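Local coordinates for natterin-like protein (Lethenteron camtschaticum, PDB 6IUL) that probably binds glycans on target cells through a jacalin-like lectin domain and kills them by forming aerolysin-type membrane pores, at residues A[195-201]-A[298-304]; A[212-218]-A[234-240]; A[42-46]-A[57-61]. All coordinates share one frame; numbering follows the deposited sequence.

In the fold
Contact 3 (42-46 with 57-61) closes first along the chain and belongs to the jacalin-like lectin region, in the hairpin of strands 42-49 and 54-58 within a four-stranded antiparallel sheet. Contacts 1 and 2 lie in the region related to epsilon toxin and MTX2, and contact 2 (212-218 with 234-240) is nested inside the loop closed by contact 1 (195-201 with 298-304). Their centres are about 12 Å apart and they touch within one mixed sheet, where Ile218 packs against Ser198 and Tyr299. The centre of contact 3 lies about 46 Å from that of contact 1 and about 44 Å from that of contact 2, consistent with separate lectin and pore-forming parts in an elongated molecule.

Contact 1 of 3, residues A[195-201]-A[298-304]; sequences IKKSSWS and IYKGLTY
Strand 195-200 runs antiparallel to strand 298-304, with short-segment axes 4.5 Å apart at closest and 164° between their directions; paired backbone bonds join Lys197 to Leu302, while of the two joining Ser199 and Lys300 the one from Ser199 N is weak. The side-chain evidence centres on Tyr299. Its CG lies anti to the backbone N (chi1 176°), which lays the ring over strand 195-200 on the face carrying Ser198 and Trp200. Edge atom CD1 of Tyr299 comes 3.4 Å from NE1 of Trp200, over one face of the indole, an edge-to-face pair with planes at 55°. The phenol end continues to Ser198, whose OG lies 2.7 Å from Tyr299 OH in a hydrogen bond near the tyrosine plane. Where the strand ends, Ser201 OG accepts a nearly straight bond from Ile298 N at 2.8 Å, and Ser201 N returns one to Ile298 O. A water bridges Ile195 N and Tyr304 OH. Trp200 NE1 donates to Tyr156 OH. In this long-strand sheet, as in aerolysin-type modules, strand 241-256 flanks 195-200 and strand 260-285 flanks 298-304, while strand 212-223 covers the Trp200-Tyr299 face through Val214, Ile218 and Pro219.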
# COMPACT_ATOMS: atom_id res chain seq x y z
N ILE A 195 -0.67 6.09 11.71
CA ILE A 195 -0.54 5.77 10.27
C ILE A 195 -0.31 7.08 9.48
O ILE A 195 -1.25 7.85 9.27
CB ILE A 195 -1.81 5.08 9.75
CG1 ILE A 195 -2.15 3.88 10.66
CG2 ILE A 195 -1.65 4.65 8.28
CD1 ILE A 195 -3.26 2.98 10.19
N LYS A 196 0.93 7.33 9.08
CA LYS A 196 1.26 8.47 8.20
C LYS A 196 0.85 8.16 6.76
O LYS A 196 0.89 7.01 6.34
CB LYS A 196 2.74 8.78 8.25
CG LYS A 196 3.24 9.36 9.57
CD LYS A 196 4.77 9.54 9.55
CE LYS A 196 5.23 10.61 10.53
NZ LYS A 196 6.70 10.66 10.78
N LYS A 197 0.41 9.17 6.01
CA LYS A 197 -0.02 8.97 4.63
C LYS A 197 0.55 10.01 3.69
O LYS A 197 0.68 11.18 4.08
CB LYS A 197 -1.54 8.96 4.54
CG LYS A 197 -2.19 7.75 5.18
CD LYS A 197 -3.65 7.54 4.79
CE LYS A 197 -3.99 6.06 5.00
NZ LYS A 197 -5.40 5.69 4.72
N SER A 198 0.83 9.59 2.46
CA SER A 198 1.33 10.45 1.39
C SER A 198 0.64 10.12 0.06
O SER A 198 0.46 8.94 -0.30
CB SER A 198 2.82 10.25 1.23
OG SER A 198 3.56 10.94 2.21
N SER A 199 0.25 11.15 -0.68
CA SER A 199 -0.44 11.00 -1.96
C SER A 199 -0.12 12.17 -2.90
O SER A 199 -0.38 13.34 -2.59
CB SER A 199 -1.93 10.90 -1.76
OG SER A 199 -2.59 10.93 -3.02
N TRP A 200 0.47 11.87 -4.04
CA TRP A 200 0.63 12.85 -5.11
C TRP A 200 -0.32 12.52 -6.24
O TRP A 200 -0.25 11.43 -6.80
CB TRP A 200 2.04 12.86 -5.61
CG TRP A 200 3.09 13.35 -4.65
CD1 TRP A 200 3.51 14.65 -4.50
CD2 TRP A 200 3.89 12.56 -3.77
NE1 TRP A 200 4.54 14.70 -3.61
CE2 TRP A 200 4.77 13.44 -3.12
CE3 TRP A 200 3.94 11.20 -3.46
CZ2 TRP A 200 5.69 13.01 -2.17
CZ3 TRP A 200 4.84 10.76 -2.52
CH2 TRP A 200 5.73 11.66 -1.89
N SER A 201 -1.20 13.46 -6.58
CA SER A 201 -2.22 13.24 -7.59
C SER A 201 -1.55 13.03 -8.97
O SER A 201 -0.51 13.58 -9.26
CB SER A 201 -3.22 14.39 -7.63
OG SER A 201 -2.56 15.59 -8.11
N ILE A 298 -1.81 18.01 -6.84
CA ILE A 298 -1.97 18.27 -5.43
C ILE A 298 -1.44 17.10 -4.56
O ILE A 298 -1.61 15.93 -4.88
CB ILE A 298 -3.42 18.62 -5.06
CG1 ILE A 298 -4.33 17.42 -5.18
CG2 ILE A 298 -3.98 19.78 -5.93
CD1 ILE A 298 -5.77 17.71 -4.78
N TYR A 299 -0.80 17.46 -3.46
CA TYR A 299 -0.31 16.54 -2.46
C TYR A 299 -1.23 16.55 -1.28
O TYR A 299 -1.56 17.62 -0.74
CB TYR A 299 1.12 16.88 -2.02
CG TYR A 299 1.64 16.01 -0.90
CD1 TYR A 299 2.21 14.77 -1.15
CD2 TYR A 299 1.51 16.41 0.44
CE1 TYR A 299 2.66 13.97 -0.13
CE2 TYR A 299 1.97 15.61 1.47
CZ TYR A 299 2.54 14.39 1.19
OH TYR A 299 2.99 13.56 2.20
N LYS A 300 -1.67 15.35 -0.91
CA LYS A 300 -2.49 15.12 0.26
C LYS A 300 -1.67 14.22 1.19
O LYS A 300 -1.17 13.16 0.80
CB LYS A 300 -3.79 14.42 -0.11
CG LYS A 300 -4.85 15.34 -0.69
CD LYS A 300 -6.23 14.70 -0.70
CE LYS A 300 -7.28 15.68 -1.22
NZ LYS A 300 -7.61 16.74 -0.20
N GLY A 301 -1.53 14.66 2.43
CA GLY A 301 -0.80 13.90 3.40
C GLY A 301 -1.46 13.89 4.77
O GLY A 301 -2.31 14.70 5.07
N LEU A 302 -1.02 12.96 5.59
CA LEU A 302 -1.34 12.93 7.00
C LEU A 302 -0.03 12.70 7.74
O LEU A 302 0.73 11.78 7.42
CB LEU A 302 -2.32 11.80 7.31
CG LEU A 302 -2.69 11.64 8.81
CD1 LEU A 302 -3.34 12.91 9.32
CD2 LEU A 302 -3.67 10.49 9.02
N THR A 303 0.27 13.58 8.69
CA THR A 303 1.48 13.44 9.47
C THR A 303 1.20 13.69 10.96
O THR A 303 0.11 14.19 11.33
CB THR A 303 2.58 14.38 8.97
OG1 THR A 303 3.83 13.97 9.52
CG2 THR A 303 2.31 15.83 9.34
N TYR A 304 2.16 13.31 11.79
CA TYR A 304 2.05 13.47 13.23
C TYR A 304 3.34 14.08 13.77
O TYR A 304 4.41 13.86 13.21
CB TYR A 304 1.80 12.14 13.94
CG TYR A 304 0.43 11.55 13.76
CD1 TYR A 304 0.12 10.77 12.63
CD2 TYR A 304 -0.55 11.73 14.72
CE1 TYR A 304 -1.13 10.20 12.48
CE2 TYR A 304 -1.82 11.17 14.58
CZ TYR A 304 -2.10 10.41 13.44
OH TYR A 304 -3.36 9.87 13.31
O HOH W 1 -2.96 7.37 12.42
O HOH W 2 -3.48 14.03 -3.93

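Contact 2 of 3, residues A[212-218]-A[234-240]; sequences LSVKAGI and SESTHAV
Ile218 and His238 meet face-on at the tighter side of this hairpin contact: CG1 of Ile218 stands 4.2 Å from the centroid of the imidazole, 28° off its normal, a CH-pi approach, and CD1 of Ile218 comes 3.5 Å from CE1 of His238. With CG beside its backbone N (chi1 -55°), His238 carries the ring along the neighbouring strand, where NE2 makes a weak bond of 3.2 Å to Ala216 O. That oxygen lies in the ring plane and also accepts Ser236 N, which approaches from well above the carbonyl plane. Val214 and His238 exchange a backbone pair, as do Ala216 and Ser236. Toward the start of strand 212-218, Val240 CG2 touches Leu212 CD1 at 3.9 Å and Val214 CG2 at 4.0 Å, closing a small apolar cluster, and a water links Leu212 O to Val240 N.

The opposite face is looser. Lys215 and Glu235 are both exposed, and Glu235 OE2 rests 3.4 Å from CG of Lys215, beside the aliphatic chain; the charged atoms, NZ of Lys215 and OE2 of Glu235, stay 4.7 Å apart. Their attraction is therefore at most long-range. Strands 212-223 and 228-238 may correspond to the insertion hairpin of aerolysin-type toxins. On the packed side ND1 of His238 bonds Glu242 OE1, while the NE2 bond is weak; the Glu242 carboxylate could stabilise positive charge on the imidazole.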
# COMPACT_ATOMS: atom_id res chain seq x y z
N LEU A 212 5.29 4.20 -11.75
CA LEU A 212 5.81 5.48 -11.23
C LEU A 212 6.48 5.31 -9.86
O LEU A 212 5.98 4.55 -9.03
CB LEU A 212 4.67 6.48 -11.06
CG LEU A 212 3.92 6.87 -12.31
CD1 LEU A 212 2.78 7.76 -11.98
CD2 LEU A 212 4.83 7.54 -13.33
N SER A 213 7.62 5.95 -9.67
CA SER A 213 8.13 6.24 -8.34
C SER A 213 8.39 7.74 -8.23
O SER A 213 8.54 8.44 -9.24
CB SER A 213 9.38 5.42 -7.98
OG SER A 213 10.37 5.64 -8.91
N VAL A 214 8.40 8.22 -6.99
CA VAL A 214 8.66 9.62 -6.69
C VAL A 214 9.93 9.74 -5.89
O VAL A 214 10.07 9.17 -4.82
CB VAL A 214 7.52 10.19 -5.85
CG1 VAL A 214 7.74 11.67 -5.64
CG2 VAL A 214 6.18 9.96 -6.54
N LYS A 215 10.90 10.47 -6.44
CA LYS A 215 12.14 10.71 -5.74
C LYS A 215 12.02 12.10 -5.12
O LYS A 215 12.17 13.11 -5.80
CB LYS A 215 13.36 10.56 -6.65
CG LYS A 215 14.68 10.68 -5.92
CD LYS A 215 15.87 10.50 -6.88
CE LYS A 215 16.38 11.85 -7.40
NZ LYS A 215 17.19 11.76 -8.64
N ALA A 216 11.67 12.11 -3.83
CA ALA A 216 11.30 13.34 -3.12
C ALA A 216 11.32 13.13 -1.62
O ALA A 216 11.35 12.00 -1.14
CB ALA A 216 9.91 13.78 -3.52
N GLY A 217 11.24 14.23 -0.89
CA GLY A 217 11.04 14.16 0.54
C GLY A 217 9.58 14.30 0.87
O GLY A 217 8.80 14.77 0.07
N ILE A 218 9.20 13.94 2.09
CA ILE A 218 7.79 14.03 2.49
C ILE A 218 7.56 15.32 3.28
O ILE A 218 8.35 15.67 4.16
CB ILE A 218 7.40 12.78 3.31
CG1 ILE A 218 7.20 11.58 2.37
CG2 ILE A 218 6.13 13.02 4.12
CD1 ILE A 218 6.97 10.26 3.07
N SER A 234 13.80 14.46 4.68
CA SER A 234 14.88 13.84 3.93
C SER A 234 14.31 13.10 2.69
O SER A 234 13.26 12.45 2.75
CB SER A 234 15.59 12.85 4.87
OG SER A 234 16.74 12.31 4.27
N GLU A 235 15.01 13.19 1.58
CA GLU A 235 14.57 12.62 0.33
C GLU A 235 14.72 11.10 0.28
O GLU A 235 15.71 10.55 0.74
CB GLU A 235 15.38 13.25 -0.80
CG GLU A 235 15.11 12.64 -2.16
CD GLU A 235 15.81 13.41 -3.29
OE1 GLU A 235 15.56 14.64 -3.42
OE2 GLU A 235 16.61 12.79 -4.04
N SER A 236 13.74 10.44 -0.30
CA SER A 236 13.87 9.01 -0.68
C SER A 236 12.95 8.65 -1.86
O SER A 236 12.39 9.53 -2.51
CB SER A 236 13.60 8.10 0.53
OG SER A 236 12.25 8.22 0.93
N THR A 237 12.80 7.35 -2.10
CA THR A 237 11.94 6.79 -3.13
C THR A 237 10.57 6.37 -2.61
O THR A 237 10.49 5.68 -1.62
CB THR A 237 12.64 5.58 -3.74
OG1 THR A 237 13.75 6.06 -4.49
CG2 THR A 237 11.75 4.84 -4.70
N HIS A 238 9.51 6.81 -3.27
CA HIS A 238 8.14 6.55 -2.76
C HIS A 238 7.23 6.10 -3.90
O HIS A 238 7.45 6.46 -5.05
CB HIS A 238 7.53 7.82 -2.14
CG HIS A 238 8.37 8.43 -1.06
ND1 HIS A 238 8.41 7.92 0.22
CD2 HIS A 238 9.21 9.48 -1.09
CE1 HIS A 238 9.24 8.65 0.95
NE2 HIS A 238 9.74 9.61 0.18
N ALA A 239 6.20 5.33 -3.59
CA ALA A 239 5.14 5.13 -4.54
C ALA A 239 4.30 6.39 -4.50
O ALA A 239 4.34 7.17 -3.54
CB ALA A 239 4.32 3.90 -4.20
N VAL A 240 3.51 6.58 -5.54
CA VAL A 240 2.67 7.75 -5.67
C VAL A 240 1.68 7.86 -4.52
O VAL A 240 1.29 8.96 -4.13
CB VAL A 240 1.99 7.70 -7.05
CG1 VAL A 240 0.65 8.34 -7.06
CG2 VAL A 240 2.87 8.38 -8.09
O HOH W 3 3.64 4.59 -7.63

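Contact 3 of 3, residues A[42-46]-A[57-61]; sequences VRGVQ and FGAMD
Arg43 and Asp61 are joined by a salt bridge: NH2 of Arg43 donates to OD2 of Asp61 at 2.9 Å, with an angle of 167° at the hydrogen. The oxygen lies almost in the guanidinium plane but is met on its anti side, 25° out of the carboxylate plane, and the guanidinium and carboxylate planes stand 59° apart. NE of Arg43 adds a weak bond to the same oxygen. Bends at chi2 and chi3 fold the arginine back over the crossing chain, and CB of Ala59 lies over one face of its guanidinium.

Nearer the strands, Met60 curls back by its bent chain, bringing SD to 3.5 Å from the carbonyl carbon of Gly44, while its CE meets CB of Gln46 at 4.0 Å. The backbone sets these positions. Val45 and Phe57 exchange two bonds; two residues on, Ala59 N donates to Arg43 O at 2.8 Å, from above the carbonyl plane. Between them Gly44 and Gly58 pass with CA atoms 4.2 Å apart. Ala59 O lies 3.2 Å from Gly44 CA, and Arg43 O is similarly close to CA of Gly58, whose phi is positive, as suits glycine. This close passage is consistent with 57-61 crossing over strand 42-49.

Further out, a classic beta bulge puts two residues, Arg43 and Gly44, opposite the single Ser36 of strand 30-37. Ser36 OG also accepts Asp61 N, and Ser63 OG bonds Asp61 OD1, the other carboxylate oxygen, which probably limits its rotation. Phe57 stacks on Phe19.

The hairpin belongs to one sheet of what is, as in jacalin-like lectins, probably a beta-prism. Chemically, Asp61 divides its oxygens between Ser63 and Arg43, and the salt bridge, made through a single oxygen, links the departing chain to the bulged strand.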
# COMPACT_ATOMS: atom_id res chain seq x y z
N VAL A 42 -7.32 2.59 -46.32
CA VAL A 42 -7.83 3.15 -45.08
C VAL A 42 -8.23 4.59 -45.40
O VAL A 42 -7.39 5.35 -45.86
CB VAL A 42 -6.76 3.13 -43.97
CG1 VAL A 42 -7.22 3.98 -42.76
CG2 VAL A 42 -6.45 1.69 -43.58
N ARG A 43 -9.51 4.93 -45.18
CA ARG A 43 -10.03 6.24 -45.51
C ARG A 43 -9.70 7.29 -44.47
O ARG A 43 -9.46 8.47 -44.79
CB ARG A 43 -11.55 6.18 -45.67
CG ARG A 43 -12.03 5.64 -47.00
CD ARG A 43 -12.68 6.88 -47.68
NE ARG A 43 -14.07 6.94 -47.28
CZ ARG A 43 -14.98 7.83 -47.69
NH1 ARG A 43 -14.69 8.87 -48.45
NH2 ARG A 43 -16.24 7.66 -47.35
N GLY A 44 -9.74 6.88 -43.21
CA GLY A 44 -9.61 7.84 -42.15
C GLY A 44 -9.38 7.21 -40.79
O GLY A 44 -9.66 6.04 -40.57
N VAL A 45 -8.89 8.04 -39.88
CA VAL A 45 -8.61 7.62 -38.53
C VAL A 45 -9.00 8.75 -37.58
O VAL A 45 -8.73 9.90 -37.85
CB VAL A 45 -7.10 7.31 -38.44
CG1 VAL A 45 -6.60 7.40 -37.05
CG2 VAL A 45 -6.80 5.93 -38.97
N GLN A 46 -9.62 8.40 -36.48
CA GLN A 46 -9.78 9.32 -35.37
C GLN A 46 -9.08 8.74 -34.11
O GLN A 46 -9.21 7.56 -33.78
CB GLN A 46 -11.25 9.56 -35.14
CG GLN A 46 -11.64 10.44 -33.97
CD GLN A 46 -13.07 10.94 -34.04
OE1 GLN A 46 -14.03 10.21 -33.80
NE2 GLN A 46 -13.20 12.20 -34.33
N PHE A 57 -7.95 12.42 -39.09
CA PHE A 57 -7.25 12.54 -40.33
C PHE A 57 -7.90 11.71 -41.40
O PHE A 57 -8.50 10.66 -41.07
CB PHE A 57 -5.80 12.08 -40.11
CG PHE A 57 -5.14 12.78 -38.96
CD1 PHE A 57 -4.73 14.10 -39.09
CD2 PHE A 57 -4.99 12.14 -37.75
CE1 PHE A 57 -4.17 14.78 -38.01
CE2 PHE A 57 -4.42 12.79 -36.69
CZ PHE A 57 -4.02 14.11 -36.82
N GLY A 58 -7.76 12.13 -42.66
CA GLY A 58 -8.48 11.50 -43.80
C GLY A 58 -9.95 11.75 -43.62
O GLY A 58 -10.32 12.83 -43.14
N ALA A 59 -10.81 10.76 -43.93
CA ALA A 59 -12.26 10.92 -43.85
C ALA A 59 -12.88 9.76 -43.10
O ALA A 59 -12.49 8.61 -43.29
CB ALA A 59 -12.84 10.97 -45.26
N MET A 60 -13.85 10.07 -42.24
CA MET A 60 -14.54 9.05 -41.47
C MET A 60 -15.97 8.88 -41.96
O MET A 60 -16.65 9.88 -42.23
CB MET A 60 -14.55 9.41 -39.96
CG MET A 60 -13.15 9.48 -39.36
SD MET A 60 -12.42 7.85 -39.22
CE MET A 60 -13.24 7.25 -37.74
N ASP A 61 -16.44 7.63 -42.02
CA ASP A 61 -17.78 7.33 -42.49
C ASP A 61 -18.45 6.25 -41.61
O ASP A 61 -17.93 5.91 -40.58
CB ASP A 61 -17.77 6.97 -43.98
CG ASP A 61 -16.96 5.70 -44.30
OD1 ASP A 61 -16.64 4.91 -43.36
OD2 ASP A 61 -16.65 5.49 -45.51